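Local coordinates for sister chromatid cohesion protein (PDB 5T8V), which probably loads cohesin onto chromatin, the chain here being the C-terminal, HEAT-repeat part of the cohesin loader SCC2, at residues 312-317 with 421-426. Numbering follows the deposited sequence.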
ATOM      1  N   ARG A 312      30.248  22.606   0.264  1.00 15.39           N
ATOM      2  CA  ARG A 312      31.575  23.142   0.559  1.00 17.44           C
ATOM      3  C   ARG A 312      31.532  24.102   1.741  1.00 17.03           C
ATOM      4  O   ARG A 312      32.376  24.034   2.641  1.00 16.90           O
ATOM      5  CB  ARG A 312      32.146  23.842  -0.673  1.00 18.82           C
ATOM      6  CG  ARG A 312      32.736  22.897  -1.703  1.00 19.37           C
ATOM      7  CD  ARG A 312      33.651  23.637  -2.663  1.00 19.75           C
ATOM      8  NE  ARG A 312      34.794  24.233  -1.979  1.00 19.52           N
ATOM      9  CZ  ARG A 312      35.729  24.958  -2.582  1.00 20.51           C
ATOM     10  NH1 ARG A 312      35.662  25.183  -3.888  1.00 21.55           N
ATOM     11  NH2 ARG A 312      36.734  25.462  -1.878  1.00 20.43           N
ATOM     12  N   LEU A 313      30.555  25.012   1.751  1.00 13.65           N
ATOM     13  CA  LEU A 313      30.405  25.926   2.878  1.00 13.77           C
ATOM     14  C   LEU A 313      30.184  25.160   4.173  1.00 13.56           C
ATOM     15  O   LEU A 313      30.680  25.560   5.232  1.00 13.61           O
ATOM     16  CB  LEU A 313      29.242  26.889   2.629  1.00 14.38           C
ATOM     17  CG  LEU A 313      29.345  27.829   1.427  1.00 14.83           C
ATOM     18  CD1 LEU A 313      28.170  28.795   1.421  1.00 22.95           C
ATOM     19  CD2 LEU A 313      30.659  28.586   1.429  1.00 14.76           C
ATOM     20  N   VAL A 314      29.440  24.054   4.110  1.00 13.47           N
ATOM     21  CA  VAL A 314      29.245  23.254   5.314  1.00 13.35           C
ATOM     22  C   VAL A 314      30.557  22.625   5.771  1.00 13.09           C
ATOM     23  O   VAL A 314      30.758  22.416   6.973  1.00 13.14           O
ATOM     24  CB  VAL A 314      28.161  22.188   5.082  1.00 13.45           C
ATOM     25  CG1 VAL A 314      28.041  21.265   6.298  1.00 13.38           C
ATOM     26  CG2 VAL A 314      26.828  22.850   4.785  1.00 13.94           C
ATOM     27  N   GLN A 315      31.468  22.314   4.844  1.00 14.53           N
ATOM     28  CA  GLN A 315      32.715  21.653   5.222  1.00 17.04           C
ATOM     29  C   GLN A 315      33.843  22.626   5.541  1.00 21.14           C
ATOM     30  O   GLN A 315      34.878  22.195   6.061  1.00 20.58           O
ATOM     31  CB  GLN A 315      33.196  20.693   4.125  1.00 16.59           C
ATOM     32  CG  GLN A 315      32.113  20.190   3.204  1.00 15.78           C
ATOM     33  CD  GLN A 315      32.482  18.911   2.487  1.00 14.44           C
ATOM     34  OE1 GLN A 315      31.649  18.019   2.322  1.00 13.72           O
ATOM     35  NE2 GLN A 315      33.724  18.824   2.029  1.00 14.44           N
ATOM     36  N   THR A 316      33.681  23.918   5.245  1.00 22.51           N
ATOM     37  CA  THR A 316      34.685  24.895   5.655  1.00 28.60           C
ATOM     38  C   THR A 316      34.749  25.067   7.166  1.00 31.11           C
ATOM     39  O   THR A 316      35.654  25.751   7.655  1.00 32.14           O
ATOM     40  CB  THR A 316      34.413  26.261   5.011  1.00 31.69           C
ATOM     41  OG1 THR A 316      33.072  26.681   5.300  1.00 31.52           O
ATOM     42  CG2 THR A 316      34.627  26.204   3.507  1.00 32.55           C
ATOM     43  N   SER A 317      33.816  24.464   7.911  1.00 59.69           N
ATOM     44  CA  SER A 317      33.774  24.636   9.360  1.00 65.61           C
ATOM     45  C   SER A 317      35.137  24.394   9.995  1.00 72.89           C
ATOM     46  O   SER A 317      35.565  25.150  10.875  1.00 73.77           O
ATOM     47  CB  SER A 317      32.733  23.691   9.956  1.00 63.92           C
ATOM     48  OG  SER A 317      31.474  23.890   9.339  1.00 63.06           O
ATOM     49  N   TRP A 421      32.585  14.495  -0.117  1.00 21.74           N
ATOM     50  CA  TRP A 421      31.449  15.348   0.232  1.00 21.07           C
ATOM     51  C   TRP A 421      30.814  14.861   1.530  1.00 18.57           C
ATOM     52  O   TRP A 421      29.655  14.439   1.556  1.00 18.49           O
ATOM     53  CB  TRP A 421      30.437  15.365  -0.911  1.00 22.09           C
ATOM     54  CG  TRP A 421      30.989  15.955  -2.167  1.00 24.37           C
ATOM     55  CD1 TRP A 421      31.414  15.282  -3.272  1.00 25.87           C
ATOM     56  CD2 TRP A 421      31.191  17.348  -2.441  1.00 25.45           C
ATOM     57  NE1 TRP A 421      31.864  16.168  -4.222  1.00 27.09           N
ATOM     58  CE2 TRP A 421      31.737  17.443  -3.736  1.00 26.23           C
ATOM     59  CE3 TRP A 421      30.961  18.524  -1.718  1.00 25.25           C
ATOM     60  CZ2 TRP A 421      32.055  18.664  -4.324  1.00 26.36           C
ATOM     61  CZ3 TRP A 421      31.277  19.736  -2.305  1.00 26.05           C
ATOM     62  CH2 TRP A 421      31.819  19.797  -3.595  1.00 26.24           C
ATOM     63  N   PRO A 422      31.555  14.920   2.641  1.00  9.23           N
ATOM     64  CA  PRO A 422      30.996  14.461   3.923  1.00  8.65           C
ATOM     65  C   PRO A 422      29.844  15.308   4.443  1.00  8.48           C
ATOM     66  O   PRO A 422      29.174  14.881   5.392  1.00  8.20           O
ATOM     67  CB  PRO A 422      32.201  14.519   4.873  1.00  8.65           C
ATOM     68  CG  PRO A 422      33.146  15.474   4.244  1.00  9.15           C
ATOM     69  CD  PRO A 422      32.968  15.312   2.765  1.00  9.56           C
ATOM     70  N   ALA A 423      29.584  16.480   3.864  1.00 12.45           N
ATOM     71  CA  ALA A 423      28.459  17.295   4.302  1.00  9.86           C
ATOM     72  C   ALA A 423      27.119  16.765   3.814  1.00  9.95           C
ATOM     73  O   ALA A 423      26.077  17.219   4.302  1.00 11.95           O
ATOM     74  CB  ALA A 423      28.638  18.738   3.830  1.00 11.39           C
ATOM     75  N   ALA A 424      27.115  15.825   2.868  1.00  9.06           N
ATOM     76  CA  ALA A 424      25.861  15.233   2.417  1.00  9.60           C
ATOM     77  C   ALA A 424      25.145  14.535   3.564  1.00  9.67           C
ATOM     78  O   ALA A 424      23.938  14.714   3.761  1.00 10.97           O
ATOM     79  CB  ALA A 424      26.124  14.245   1.278  1.00 11.42           C
ATOM     80  N   GLU A 425      25.874  13.724   4.334  1.00  8.63           N
ATOM     81  CA  GLU A 425      25.250  13.013   5.441  1.00  8.51           C
ATOM     82  C   GLU A 425      24.771  13.972   6.518  1.00  8.95           C
ATOM     83  O   GLU A 425      23.804  13.669   7.222  1.00 11.11           O
ATOM     84  CB  GLU A 425      26.223  11.992   6.033  1.00  8.26           C
ATOM     85  CG  GLU A 425      25.661  11.186   7.208  1.00  9.72           C
ATOM     86  CD  GLU A 425      25.762  11.914   8.537  1.00 11.27           C
ATOM     87  OE1 GLU A 425      26.577  12.858   8.644  1.00 13.51           O
ATOM     88  OE2 GLU A 425      25.021  11.549   9.475  1.00 10.42           O
ATOM     89  N   LEU A 426      25.429  15.120   6.673  1.00  9.84           N
ATOM     90  CA  LEU A 426      25.025  16.069   7.705  1.00 12.01           C
ATOM     91  C   LEU A 426      23.763  16.819   7.295  1.00 10.53           C
ATOM     92  O   LEU A 426      22.807  16.928   8.077  1.00 10.77           O
ATOM     93  CB  LEU A 426      26.170  17.043   7.991  1.00  8.59           C
ATOM     94  CG  LEU A 426      25.900  18.143   9.018  1.00 10.65           C
ATOM     95  CD1 LEU A 426      25.374  17.572  10.323  1.00  9.16           C
ATOM     96  CD2 LEU A 426      27.170  18.939   9.260  1.00  9.03           C
TER
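A chi1 of -24° sets CG of Gln315, and the chain, extended beyond CG, takes the amide from helix 305-315 on to the backbone at the start of segment 421-426. There OE1 accepts a hydrogen bond from Ala423 N at 3.0 Å. The N-H...O angle is 153°, and the donor is tilted 28° from the amide plane. The Gln315 side chain crosses Pro422 at about a right angle, and its CD lies 3.6 Å from Pro422 CD. The proline nitrogen beside this bond has no hydrogen to share, which leaves Ala423 N as the donor. An alanine in place of Gln315 would probably leave the buried Ala423 N without this acceptor and the Pro422 ring without the amide packed against it.

Two further contacts join the segments. Val314 CG1, anti to the backbone N, meets Ala423 CB at 3.6 Å and Leu426 CD2 at 3.9 Å; the CA atoms of Val314 and Ala423 are the nearest pair, 6.1 Å apart. The methylene CG of Arg312 approaches Trp421 CZ3 obliquely at 3.5 Å. Arg312 NH1 makes a salt bridge with Asp259, while its CG is the part that meets the indole. Helix 527-550 adjoins the same site, with Ala532 against Gln315 and Phe535 against Pro422.

All seven touching residues are buried, and a glutamine from one helix bonds a backbone N-H near the beginning of the other segment amid largely apolar contacts, an arrangement in keeping with the interior of an all-helical HEAT-repeat solenoid.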